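Local coordinates for protein beta-glucosidase (Saccharopolyspora erythraea D, PDB 5M6G) that probably hydrolyses terminal, non-reducing beta-D-glucosyl residues to release beta-D-glucose, as a member of glycosyl hydrolase family 3, at residues Ala166-Ala171 / Leu393-Ser398; Gly139-Pro144 / Glu400-Ala405; Thr100-Ala105 / Ala388-Leu393. One frame throughout, in Å; residues are numbered along the deposited sequence.

How the contacts relate
The three contacts illustrate how one connection, running from residue 388 into helix 399-412, takes on different chemistry as it passes along the helices and loops of the barrel-type domain. Contact 3 lies at the surface, where alanine methyls, a proline, a leucine and a guanidinium meet on helix 101-116. Contact 1, partly buried and sharing L393 with contact 3, sets a 3-10 segment and a type II turn against helix 155-170. Contact 2 is the buried one, a loop against helix 399-412. Contacts 1 and 2 supply the two protein ligands of one magnesium ion, E167 and H401, and are further joined through E168. Contacts 2 and 3, about 17 Å apart between centres, do not touch.

Contact 1 (Ala166-Ala171 / Leu393-Ser398); sequences AEEVAA and LPTVGS. With MG (magnesium ion), chain E.
E168 OE2 takes three hydrogen bonds: the backbone N of G397 donates to it at 3.1 Å, and the others come from H401 ND1 and T141 OG1. The amide arrives from above the carboxylate, 56° out of its plane, and makes a weak second bond to OE1. Chi1 of -59° sets CG anti to the carbonyl carbon, and the extended chain beyond it carries the carboxylate to the turn, CD coming beside V396 CA. This is a type II turn from T395 to S398, in which G397 takes the positive phi of 68° expected at its third position. The turn is closed by S398 N donating to T395 O, and S398 OG adds a second bond to that oxygen at 2.9 Å, from the same face of its plane. An alanine at E168 would probably leave the G397 amide, T141 OG1 and H401 ND1 without their common acceptor and the H401 imidazole less restrained in its rotation. One residue earlier, E167 OE1 binds magnesium at 1.9 Å. The far end of the contact is apolar: A171 CB lies 3.8 Å from V396 CG2 and 3.9 Å from L393 CD2. E168 O and A171 O are buried here with no partner in the model. The contact thus sets helix 155-170 against the connection from helix 363-379 to helix 399-412, with P101 of helix 101-116 touching both L393 and V396.

Contact 2 (Gly139-Pro144 / Glu400-Ala405); sequences GATIYP and EHRELA. With MG (magnesium ion), chain E.
Similar first torsions bring T141 and H401 together: chi1 of -48° puts T141 OG1 anti to its carbonyl carbon, and chi1 of -71° does the same for H401 CG. The two side chains cross at about a right angle, with T141 OG1 3.6 Å from H401 CB, a van der Waals touch only; the hydroxyl hydrogen-bonds E168. The other branch, T141 CG2, lies 3.9 Å from A405 CB one helical turn on, and also sits over one face of the Y143 ring, offset toward its rim. That ring slants past the helix, its CD1 3.5 Å from A405 CB and its hydroxyl, OH, 3.5 Å from H401 CB. L404 adds a looser apolar touch beside it. R402, extended from CG to NE, runs back toward G139 and A140. A water in the guanidinium plane bridges the segments, accepting from R402 NH2 at 3.0 Å and donating to A140 O at 2.7 Å. Elsewhere the same guanidinium forms a salt bridge with E565 and bonds to G397 O, so the arginine ties the start of helix 399-412 to several loops. Y143 also packs on I161, A164 and T165 of helix 155-170, so the loop touches both helices. H401 turns its imidazole away from the loop, where NE2 binds magnesium at 2.2 Å and ND1 hydrogen-bonds E168. With the metal on NE2 and a carboxylate at ND1, the ring is probably the tautomer protonated at ND1, and the negative charge of E168 would be expected to strengthen its donation to the metal.

Contact 3 (Thr100-Ala105 / Ala388-Leu393); sequences TPQAWA and AQRDLL
P101 and A105, one turn apart at the start of helix 101-116, face L393 and A388 at the two ends of a stretch of chain that passes into a 3-10 segment, with CA atoms 5.7 Å apart at A105 and A388. At the A105 end the contact is methyl to methyl, A105 CB lying 3.8 Å from A388 CB. The same methyl rests over one face of the R390 guanidinium, 3.7 Å above its plane and offset toward the rim. R390 gets there with its chain extended from CG to NE, and Q102 CG then meets it at the edge, in plane, 3.9 Å from NH1. The Q102 amide is turned 64° from the guanidinium, and the two side chains cross obliquely. At the other end P101 CB packs on L393 CD2 at 3.7 Å. Helix 101-116 follows strand 87-90 and leads to its parallel neighbour 125-128, making a beta-alpha-beta crossover of the barrel-type domain, so the 388-393 chain is laid across the outset of one crossover helix. T100 is the N-cap of this helix, its OG1 accepting from A103 N at 3.0 Å. On the facing chain, Q389 is the centre of an inverse gamma turn that leads into the 3-10 segment. R390 NH2 lies close to A105 O but at a poor angle for a bond, and its charge is met instead by salt bridges to D106 and D109. D109 also accepts from A388 N, while D106 takes a weak bond from Q102 NE2.

Contact 1 (Ala166-Ala171 / Leu393-Ser398)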
ATOM      1  N   ALA A 166      -8.745  -8.277   4.104  1.00 13.34           N
ATOM      2  CA  ALA A 166     -10.090  -8.160   3.549  1.00 13.08           C
ATOM      3  C   ALA A 166     -11.148  -8.357   4.633  1.00 13.19           C
ATOM      4  O   ALA A 166     -12.164  -7.653   4.654  1.00 12.22           O
ATOM      5  CB  ALA A 166     -10.273  -9.166   2.412  1.00 12.17           C
ATOM      6  N   GLU A 167     -10.911  -9.293   5.558  1.00 10.95           N
ATOM      7  CA  GLU A 167     -11.849  -9.474   6.661  1.00 15.43           C
ATOM      8  C   GLU A 167     -11.980  -8.209   7.490  1.00 14.59           C
ATOM      9  O   GLU A 167     -13.096  -7.813   7.853  1.00 11.82           O
ATOM     10  CB  GLU A 167     -11.416 -10.633   7.549  1.00 22.93           C
ATOM     11  CG  GLU A 167     -11.843 -11.986   7.052  1.00 23.76           C
ATOM     12  CD  GLU A 167     -11.508 -13.063   8.051  1.00 31.07           C
ATOM     13  OE1 GLU A 167     -10.403 -12.998   8.634  1.00 28.04           O
ATOM     14  OE2 GLU A 167     -12.352 -13.951   8.275  1.00 34.47           O
ATOM     15  N   GLU A 168     -10.850  -7.554   7.804  1.00 11.56           N
ATOM     16  CA  GLU A 168     -10.922  -6.386   8.675  1.00 14.06           C
ATOM     17  C   GLU A 168     -11.545  -5.201   7.955  1.00 13.91           C
ATOM     18  O   GLU A 168     -12.208  -4.370   8.590  1.00 13.73           O
ATOM     19  CB  GLU A 168      -9.527  -6.052   9.224  1.00 11.60           C
ATOM     20  CG  GLU A 168      -8.956  -7.224  10.000  1.00 12.82           C
ATOM     21  CD  GLU A 168      -7.831  -6.844  10.950  1.00 18.06           C
ATOM     22  OE1 GLU A 168      -7.554  -5.640  11.126  1.00 14.63           O
ATOM     23  OE2 GLU A 168      -7.236  -7.767  11.527  1.00 14.62           O
ATOM     24  N   VAL A 169     -11.363  -5.125   6.636  1.00 13.32           N
ATOM     25  CA  VAL A 169     -11.999  -4.076   5.845  1.00 12.14           C
ATOM     26  C   VAL A 169     -13.493  -4.347   5.725  1.00 11.13           C
ATOM     27  O   VAL A 169     -14.321  -3.452   5.925  1.00 12.38           O
ATOM     28  CB  VAL A 169     -11.315  -3.961   4.466  1.00 12.04           C
ATOM     29  CG1 VAL A 169     -12.122  -3.050   3.519  1.00  9.48           C
ATOM     30  CG2 VAL A 169      -9.894  -3.447   4.635  1.00 12.47           C
ATOM     31  N   ALA A 170     -13.860  -5.590   5.421  1.00 11.12           N
ATOM     32  CA  ALA A 170     -15.271  -5.916   5.238  1.00 13.33           C
ATOM     33  C   ALA A 170     -16.057  -5.732   6.529  1.00 14.92           C
ATOM     34  O   ALA A 170     -17.262  -5.452   6.485  1.00 14.89           O
ATOM     35  CB  ALA A 170     -15.420  -7.346   4.716  1.00 13.03           C
ATOM     36  N   ALA A 171     -15.386  -5.868   7.679  1.00 15.59           N
ATOM     37  CA  ALA A 171     -16.016  -5.599   8.968  1.00 14.13           C
ATOM     38  C   ALA A 171     -16.510  -4.164   9.057  1.00 14.78           C
ATOM     39  O   ALA A 171     -17.498  -3.890   9.746  1.00 16.20           O
ATOM     40  CB  ALA A 171     -15.029  -5.879  10.103  1.00 13.70           C
ATOM     41  N   LEU A 393     -16.429  -7.755  12.808  1.00 16.87           N
ATOM     42  CA  LEU A 393     -15.733  -6.808  13.674  1.00 19.31           C
ATOM     43  C   LEU A 393     -14.835  -7.478  14.711  1.00 24.09           C
ATOM     44  O   LEU A 393     -13.764  -6.914  15.008  1.00 21.84           O
ATOM     45  CB  LEU A 393     -16.752  -5.880  14.351  1.00 19.39           C
ATOM     46  CG  LEU A 393     -17.356  -4.792  13.457  1.00 21.53           C
ATOM     47  CD1 LEU A 393     -18.576  -4.139  14.106  1.00 16.88           C
ATOM     48  CD2 LEU A 393     -16.301  -3.746  13.085  1.00 14.06           C
ATOM     49  N   PRO A 394     -15.172  -8.640  15.289  1.00 21.15           N
ATOM     50  CA  PRO A 394     -14.227  -9.267  16.234  1.00 21.77           C
ATOM     51  C   PRO A 394     -12.911  -9.696  15.604  1.00 21.85           C
ATOM     52  O   PRO A 394     -11.945  -9.939  16.344  1.00 21.54           O
ATOM     53  CB  PRO A 394     -15.012 -10.476  16.770  1.00 20.30           C
ATOM     54  CG  PRO A 394     -16.435 -10.096  16.608  1.00 25.69           C
ATOM     55  CD  PRO A 394     -16.479  -9.322  15.314  1.00 19.57           C
ATOM     56  N   THR A 395     -12.822  -9.799  14.274  1.00 21.06           N
ATOM     57  CA  THR A 395     -11.544 -10.173  13.677  1.00 19.18           C
ATOM     58  C   THR A 395     -10.560  -9.022  13.641  1.00 14.84           C
ATOM     59  O   THR A 395      -9.371  -9.261  13.412  1.00 15.89           O
ATOM     60  CB  THR A 395     -11.716 -10.704  12.245  1.00 20.34           C
ATOM     61  OG1 THR A 395     -12.019  -9.621  11.355  1.00 16.10           O
ATOM     62  CG2 THR A 395     -12.825 -11.742  12.179  1.00 20.04           C
ATOM     63  N   VAL A 396     -11.026  -7.789  13.842  1.00 16.85           N
ATOM     64  CA  VAL A 396     -10.193  -6.609  13.627  1.00 18.94           C
ATOM     65  C   VAL A 396      -9.154  -6.527  14.740  1.00 18.05           C
ATOM     66  O   VAL A 396      -9.496  -6.354  15.915  1.00 14.41           O
ATOM     67  CB  VAL A 396     -11.046  -5.333  13.572  1.00 19.25           C
ATOM     68  CG1 VAL A 396     -10.139  -4.102  13.425  1.00 15.43           C
ATOM     69  CG2 VAL A 396     -12.068  -5.404  12.422  1.00 14.96           C
ATOM     70  N   GLY A 397      -7.878  -6.638  14.370  1.00 13.10           N
ATOM     71  CA  GLY A 397      -6.832  -6.704  15.371  1.00 14.98           C
ATOM     72  C   GLY A 397      -6.826  -7.968  16.201  1.00 17.12           C
ATOM     73  O   GLY A 397      -6.162  -8.009  17.245  1.00 17.02           O
ATOM     74  N   SER A 398      -7.529  -9.007  15.760  1.00 16.40           N
ATOM     75  CA  SER A 398      -7.636 -10.247  16.514  1.00 22.11           C
ATOM     76  C   SER A 398      -6.272 -10.918  16.667  1.00 19.26           C
ATOM     77  O   SER A 398      -5.339 -10.676  15.898  1.00 16.53           O
ATOM     78  CB  SER A 398      -8.586 -11.205  15.805  1.00 18.10           C
ATOM     79  OG  SER A 398      -8.049 -11.533  14.525  1.00 18.81           O
TER
HETATM   80 MG    MG E 704      -9.295 -14.143   9.752  1.00 27.47          MG
HETATM   81  O   HOH W   1     -10.226 -16.080   8.932  1.00 30.47           O
HETATM   82  O   HOH W   2     -10.287 -14.323  11.406  1.00 25.61           O
HETATM   83  O   HOH W   3      -7.675 -15.405  10.279  1.00 30.58           O
HETATM   84  O   HOH W   4      -8.035 -14.266   7.916  1.00 33.26           O

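Contact 2 (Gly139-Pro144 / Glu400-Ala405)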
ATOM      1  N   GLY A 139      -6.558   0.252  15.938  1.00 16.49           N
ATOM      2  CA  GLY A 139      -6.759  -1.087  16.449  1.00 13.70           C
ATOM      3  C   GLY A 139      -6.795  -2.176  15.401  1.00 15.79           C
ATOM      4  O   GLY A 139      -6.892  -3.355  15.761  1.00 16.14           O
ATOM      5  N   ALA A 140      -6.734  -1.825  14.119  1.00 10.54           N
ATOM      6  CA  ALA A 140      -6.593  -2.816  13.067  1.00 14.34           C
ATOM      7  C   ALA A 140      -5.163  -3.340  13.026  1.00 13.63           C
ATOM      8  O   ALA A 140      -4.215  -2.634  13.374  1.00 14.67           O
ATOM      9  CB  ALA A 140      -6.959  -2.212  11.710  1.00 12.57           C
ATOM     10  N   THR A 141      -5.019  -4.587  12.587  1.00 12.03           N
ATOM     11  CA  THR A 141      -3.705  -5.202  12.433  1.00 15.61           C
ATOM     12  C   THR A 141      -2.888  -4.453  11.388  1.00 14.07           C
ATOM     13  O   THR A 141      -3.381  -4.177  10.293  1.00 11.83           O
ATOM     14  CB  THR A 141      -3.867  -6.660  12.000  1.00 15.27           C
ATOM     15  OG1 THR A 141      -4.829  -7.312  12.840  1.00 15.21           O
ATOM     16  CG2 THR A 141      -2.543  -7.397  12.074  1.00 11.19           C
ATOM     17  N   ILE A 142      -1.633  -4.141  11.711  1.00 13.47           N
ATOM     18  CA  ILE A 142      -0.749  -3.448  10.773  1.00 13.24           C
ATOM     19  C   ILE A 142       0.341  -4.420  10.334  1.00 16.32           C
ATOM     20  O   ILE A 142       1.202  -4.818  11.130  1.00 13.86           O
ATOM     21  CB  ILE A 142      -0.156  -2.168  11.376  1.00 10.11           C
ATOM     22  CG1 ILE A 142      -1.280  -1.212  11.827  1.00 12.66           C
ATOM     23  CG2 ILE A 142       0.791  -1.496  10.368  1.00 11.21           C
ATOM     24  CD1 ILE A 142      -2.215  -0.773  10.705  1.00 10.17           C
ATOM     25  N   TYR A 143       0.304  -4.796   9.057  1.00 16.18           N
ATOM     26  CA  TYR A 143       1.213  -5.763   8.463  1.00 13.94           C
ATOM     27  C   TYR A 143       2.476  -5.067   7.979  1.00 13.32           C
ATOM     28  O   TYR A 143       2.494  -3.841   7.814  1.00 11.96           O
ATOM     29  CB  TYR A 143       0.510  -6.496   7.307  1.00 15.58           C
ATOM     30  CG  TYR A 143      -0.646  -7.344   7.807  1.00 15.57           C
ATOM     31  CD1 TYR A 143      -0.424  -8.614   8.344  1.00 12.07           C
ATOM     32  CD2 TYR A 143      -1.944  -6.857   7.791  1.00 14.23           C
ATOM     33  CE1 TYR A 143      -1.477  -9.379   8.839  1.00 17.52           C
ATOM     34  CE2 TYR A 143      -3.006  -7.613   8.269  1.00 17.43           C
ATOM     35  CZ  TYR A 143      -2.766  -8.866   8.800  1.00 17.62           C
ATOM     36  OH  TYR A 143      -3.817  -9.613   9.282  1.00 17.15           O
ATOM     37  N   PRO A 144       3.569  -5.809   7.788  1.00 11.43           N
ATOM     38  CA  PRO A 144       4.757  -5.208   7.172  1.00 11.23           C
ATOM     39  C   PRO A 144       4.403  -4.564   5.840  1.00 12.97           C
ATOM     40  O   PRO A 144       3.540  -5.050   5.103  1.00 12.03           O
ATOM     41  CB  PRO A 144       5.702  -6.400   6.985  1.00 11.26           C
ATOM     42  CG  PRO A 144       5.302  -7.368   8.072  1.00 13.67           C
ATOM     43  CD  PRO A 144       3.789  -7.220   8.154  1.00 13.25           C
ATOM     44  N   GLU A 400      -5.387 -13.966  16.012  1.00 16.84           N
ATOM     45  CA  GLU A 400      -4.987 -14.782  14.866  1.00 18.62           C
ATOM     46  C   GLU A 400      -4.395 -13.924  13.754  1.00 18.73           C
ATOM     47  O   GLU A 400      -3.420 -14.320  13.104  1.00 16.70           O
ATOM     48  CB  GLU A 400      -6.170 -15.592  14.331  1.00 22.52           C
ATOM     49  CG  GLU A 400      -6.941 -16.392  15.360  1.00 34.87           C
ATOM     50  CD  GLU A 400      -8.111 -15.635  15.956  1.00 39.12           C
ATOM     51  OE1 GLU A 400      -9.258 -15.842  15.483  1.00 57.67           O
ATOM     52  OE2 GLU A 400      -7.916 -14.851  16.908  1.00 25.20           O
ATOM     53  N   HIS A 401      -4.963 -12.741  13.522  1.00 13.78           N
ATOM     54  CA  HIS A 401      -4.405 -11.857  12.508  1.00 13.73           C
ATOM     55  C   HIS A 401      -3.062 -11.278  12.936  1.00 15.34           C
ATOM     56  O   HIS A 401      -2.161 -11.097  12.104  1.00 13.83           O
ATOM     57  CB  HIS A 401      -5.409 -10.761  12.201  1.00 12.61           C
ATOM     58  CG  HIS A 401      -6.592 -11.258  11.440  1.00 18.14           C
ATOM     59  ND1 HIS A 401      -7.618 -10.436  11.029  1.00 18.63           N
ATOM     60  CD2 HIS A 401      -6.914 -12.506  11.024  1.00 15.55           C
ATOM     61  CE1 HIS A 401      -8.520 -11.157  10.384  1.00 26.25           C
ATOM     62  NE2 HIS A 401      -8.109 -12.412  10.354  1.00 18.12           N
ATOM     63  N   ARG A 402      -2.905 -10.972  14.225  1.00 15.04           N
ATOM     64  CA  ARG A 402      -1.614 -10.488  14.692  1.00 16.15           C
ATOM     65  C   ARG A 402      -0.555 -11.581  14.633  1.00 17.65           C
ATOM     66  O   ARG A 402       0.620 -11.286  14.397  1.00 17.48           O
ATOM     67  CB  ARG A 402      -1.747  -9.914  16.103  1.00 13.47           C
ATOM     68  CG  ARG A 402      -2.573  -8.642  16.120  1.00 12.45           C
ATOM     69  CD  ARG A 402      -2.551  -7.968  17.471  1.00 13.84           C
ATOM     70  NE  ARG A 402      -3.523  -6.880  17.523  1.00 11.12           N
ATOM     71  CZ  ARG A 402      -3.264  -5.621  17.185  1.00 18.29           C
ATOM     72  NH1 ARG A 402      -2.053  -5.280  16.765  1.00 14.87           N
ATOM     73  NH2 ARG A 402      -4.216  -4.699  17.274  1.00 14.31           N
ATOM     74  N   GLU A 403      -0.950 -12.844  14.816  1.00 20.58           N
ATOM     75  CA  GLU A 403      -0.002 -13.944  14.667  1.00 18.92           C
ATOM     76  C   GLU A 403       0.473 -14.062  13.223  1.00 20.70           C
ATOM     77  O   GLU A 403       1.658 -14.321  12.963  1.00 15.10           O
ATOM     78  CB  GLU A 403      -0.645 -15.256  15.132  1.00 24.37           C
ATOM     79  CG  GLU A 403       0.246 -16.489  15.029  1.00 32.79           C
ATOM     80  CD  GLU A 403       1.598 -16.308  15.720  1.00 43.78           C
ATOM     81  OE1 GLU A 403       1.680 -15.592  16.744  1.00 40.65           O
ATOM     82  OE2 GLU A 403       2.614 -16.859  15.237  1.00 41.84           O
ATOM     83  N   LEU A 404      -0.445 -13.898  12.271  1.00 15.16           N
ATOM     84  CA  LEU A 404      -0.068 -13.878  10.861  1.00 14.35           C
ATOM     85  C   LEU A 404       0.887 -12.731  10.576  1.00 14.37           C
ATOM     86  O   LEU A 404       1.871 -12.891   9.843  1.00 14.13           O
ATOM     87  CB  LEU A 404      -1.324 -13.759   9.993  1.00 14.23           C
ATOM     88  CG  LEU A 404      -1.175 -13.609   8.479  1.00 13.41           C
ATOM     89  CD1 LEU A 404      -0.513 -14.841   7.921  1.00 15.76           C
ATOM     90  CD2 LEU A 404      -2.544 -13.405   7.840  1.00  9.71           C
ATOM     91  N   ALA A 405       0.605 -11.558  11.145  1.00 11.68           N
ATOM     92  CA  ALA A 405       1.467 -10.408  10.928  1.00 14.15           C
ATOM     93  C   ALA A 405       2.850 -10.650  11.517  1.00 13.76           C
ATOM     94  O   ALA A 405       3.862 -10.340  10.886  1.00 13.05           O
ATOM     95  CB  ALA A 405       0.838  -9.164  11.543  1.00 11.30           C
TER
HETATM   96 MG    MG E 704      -9.295 -14.143   9.752  1.00 27.47          MG
HETATM   97  O   HOH W   5      -3.669  -2.084  15.964  1.00 16.32           O
HETATM   98  O   HOH W   2     -10.287 -14.323  11.406  1.00 25.61           O
HETATM   99  O   HOH W   3      -7.675 -15.405  10.279  1.00 30.58           O
HETATM  100  O   HOH W   4      -8.035 -14.266   7.916  1.00 33.26           O
HETATM  101  O   HOH W   1     -10.226 -16.080   8.932  1.00 30.47           O

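Contact 3 (Thr100-Ala105 / Ala388-Leu393)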
ATOM      1  N   THR A 100     -12.743   4.128  15.532  1.00 16.10           N
ATOM      2  CA  THR A 100     -12.916   2.760  15.994  1.00 17.20           C
ATOM      3  C   THR A 100     -13.464   1.934  14.849  1.00 15.72           C
ATOM      4  O   THR A 100     -14.072   2.481  13.920  1.00 17.68           O
ATOM      5  CB  THR A 100     -13.878   2.649  17.190  1.00 14.88           C
ATOM      6  OG1 THR A 100     -15.204   3.006  16.774  1.00 16.93           O
ATOM      7  CG2 THR A 100     -13.438   3.523  18.353  1.00 17.60           C
ATOM      8  N   PRO A 101     -13.266   0.610  14.876  1.00 16.78           N
ATOM      9  CA  PRO A 101     -13.876  -0.229  13.829  1.00 17.43           C
ATOM     10  C   PRO A 101     -15.388  -0.086  13.742  1.00 17.69           C
ATOM     11  O   PRO A 101     -15.936  -0.062  12.633  1.00 15.69           O
ATOM     12  CB  PRO A 101     -13.460  -1.648  14.236  1.00 19.50           C
ATOM     13  CG  PRO A 101     -12.168  -1.458  14.952  1.00 13.98           C
ATOM     14  CD  PRO A 101     -12.295  -0.144  15.692  1.00 17.52           C
ATOM     15  N   GLN A 102     -16.080   0.024  14.881  1.00 17.15           N
ATOM     16  CA  GLN A 102     -17.532   0.202  14.841  1.00 15.75           C
ATOM     17  C   GLN A 102     -17.916   1.529  14.195  1.00 12.11           C
ATOM     18  O   GLN A 102     -18.888   1.600  13.430  1.00 18.32           O
ATOM     19  CB  GLN A 102     -18.122   0.128  16.252  1.00 15.21           C
ATOM     20  CG  GLN A 102     -19.642   0.212  16.221  1.00 23.35           C
ATOM     21  CD  GLN A 102     -20.246   0.771  17.487  1.00 36.52           C
ATOM     22  OE1 GLN A 102     -19.714   0.576  18.579  1.00 37.07           O
ATOM     23  NE2 GLN A 102     -21.370   1.480  17.345  1.00 34.36           N
ATOM     24  N   ALA A 103     -17.187   2.601  14.515  1.00 12.10           N
ATOM     25  CA  ALA A 103     -17.527   3.904  13.957  1.00 14.93           C
ATOM     26  C   ALA A 103     -17.297   3.956  12.447  1.00 17.43           C
ATOM     27  O   ALA A 103     -18.032   4.661  11.736  1.00 13.90           O
ATOM     28  CB  ALA A 103     -16.733   5.001  14.659  1.00 15.01           C
ATOM     29  N   TRP A 104     -16.290   3.240  11.940  1.00 16.63           N
ATOM     30  CA  TRP A 104     -16.144   3.126  10.488  1.00 17.13           C
ATOM     31  C   TRP A 104     -17.339   2.405   9.879  1.00 12.58           C
ATOM     32  O   TRP A 104     -17.861   2.819   8.838  1.00 14.78           O
ATOM     33  CB  TRP A 104     -14.859   2.384  10.122  1.00 12.21           C
ATOM     34  CG  TRP A 104     -13.610   3.190  10.190  1.00 13.83           C
ATOM     35  CD1 TRP A 104     -12.873   3.472  11.305  1.00 13.90           C
ATOM     36  CD2 TRP A 104     -12.927   3.802   9.088  1.00 13.93           C
ATOM     37  NE1 TRP A 104     -11.776   4.234  10.967  1.00 14.55           N
ATOM     38  CE2 TRP A 104     -11.788   4.450   9.611  1.00 17.35           C
ATOM     39  CE3 TRP A 104     -13.177   3.877   7.708  1.00 12.51           C
ATOM     40  CZ2 TRP A 104     -10.892   5.151   8.807  1.00 12.03           C
ATOM     41  CZ3 TRP A 104     -12.282   4.583   6.905  1.00 16.90           C
ATOM     42  CH2 TRP A 104     -11.158   5.211   7.459  1.00 17.21           C
ATOM     43  N   ALA A 105     -17.778   1.308  10.505  1.00 14.19           N
ATOM     44  CA  ALA A 105     -18.940   0.597   9.978  1.00 16.39           C
ATOM     45  C   ALA A 105     -20.181   1.482  10.003  1.00 16.24           C
ATOM     46  O   ALA A 105     -20.974   1.478   9.051  1.00 15.90           O
ATOM     47  CB  ALA A 105     -19.180  -0.691  10.761  1.00 12.58           C
ATOM     48  N   ALA A 388     -22.452  -3.007   6.220  1.00 17.87           N
ATOM     49  CA  ALA A 388     -21.270  -3.572   6.845  1.00 15.06           C
ATOM     50  C   ALA A 388     -21.592  -4.915   7.485  1.00 20.65           C
ATOM     51  O   ALA A 388     -22.655  -5.105   8.077  1.00 18.96           O
ATOM     52  CB  ALA A 388     -20.714  -2.601   7.888  1.00 15.08           C
ATOM     53  N   GLN A 389     -20.651  -5.848   7.362  1.00 18.98           N
ATOM     54  CA  GLN A 389     -20.774  -7.195   7.918  1.00 26.83           C
ATOM     55  C   GLN A 389     -20.240  -7.171   9.345  1.00 21.49           C
ATOM     56  O   GLN A 389     -19.083  -7.495   9.614  1.00 18.61           O
ATOM     57  CB  GLN A 389     -19.985  -8.180   7.072  1.00 26.23           C
ATOM     58  CG  GLN A 389     -20.637  -8.564   5.780  1.00 32.47           C
ATOM     59  CD  GLN A 389     -19.585  -8.785   4.729  1.00 34.56           C
ATOM     60  OE1 GLN A 389     -19.331  -7.938   3.868  1.00 34.41           O
ATOM     61  NE2 GLN A 389     -18.882  -9.881   4.866  1.00 40.29           N
ATOM     62  N   ARG A 390     -21.100  -6.781  10.279  1.00 20.42           N
ATOM     63  CA  ARG A 390     -20.574  -6.561  11.621  1.00 19.29           C
ATOM     64  C   ARG A 390     -20.192  -7.849  12.339  1.00 18.24           C
ATOM     65  O   ARG A 390     -19.487  -7.777  13.351  1.00 20.34           O
ATOM     66  CB  ARG A 390     -21.577  -5.757  12.430  1.00 21.66           C
ATOM     67  CG  ARG A 390     -21.681  -4.368  11.866  1.00 18.97           C
ATOM     68  CD  ARG A 390     -22.787  -3.599  12.477  1.00 20.60           C
ATOM     69  NE  ARG A 390     -23.013  -2.366  11.740  1.00 23.83           N
ATOM     70  CZ  ARG A 390     -22.643  -1.171  12.175  1.00 16.93           C
ATOM     71  NH1 ARG A 390     -22.022  -1.052  13.346  1.00 23.94           N
ATOM     72  NH2 ARG A 390     -22.903  -0.101  11.446  1.00 15.26           N
ATOM     73  N   ASP A 391     -20.610  -9.017  11.841  1.00 18.21           N
ATOM     74  CA  ASP A 391     -20.112 -10.272  12.394  1.00 24.19           C
ATOM     75  C   ASP A 391     -18.596 -10.376  12.314  1.00 21.46           C
ATOM     76  O   ASP A 391     -18.006 -11.191  13.031  1.00 23.66           O
ATOM     77  CB  ASP A 391     -20.713 -11.472  11.662  1.00 28.84           C
ATOM     78  CG  ASP A 391     -22.175 -11.680  11.977  1.00 46.74           C
ATOM     79  OD1 ASP A 391     -22.647 -11.156  13.012  1.00 41.94           O
ATOM     80  OD2 ASP A 391     -22.846 -12.382  11.186  1.00 45.14           O
ATOM     81  N   LEU A 392     -17.958  -9.590  11.446  1.00 19.51           N
ATOM     82  CA  LEU A 392     -16.514  -9.655  11.252  1.00 21.23           C
ATOM     83  C   LEU A 392     -15.741  -8.664  12.115  1.00 21.62           C
ATOM     84  O   LEU A 392     -14.505  -8.719  12.133  1.00 18.88           O
ATOM     85  CB  LEU A 392     -16.178  -9.412   9.775  1.00 19.45           C
ATOM     86  CG  LEU A 392     -16.625 -10.496   8.789  1.00 25.32           C
ATOM     87  CD1 LEU A 392     -16.296 -10.083   7.356  1.00 17.87           C
ATOM     88  CD2 LEU A 392     -15.982 -11.838   9.121  1.00 20.70           C
ATOM     89  N   LEU A 393     -16.429  -7.755  12.808  1.00 16.87           N
ATOM     90  CA  LEU A 393     -15.733  -6.808  13.674  1.00 19.31           C
ATOM     91  C   LEU A 393     -14.835  -7.478  14.711  1.00 24.09           C
ATOM     92  O   LEU A 393     -13.764  -6.914  15.008  1.00 21.84           O
ATOM     93  CB  LEU A 393     -16.752  -5.880  14.351  1.00 19.39           C
ATOM     94  CG  LEU A 393     -17.356  -4.792  13.457  1.00 21.53           C
ATOM     95  CD1 LEU A 393     -18.576  -4.139  14.106  1.00 16.88           C
ATOM     96  CD2 LEU A 393     -16.301  -3.746  13.085  1.00 14.06           C
TER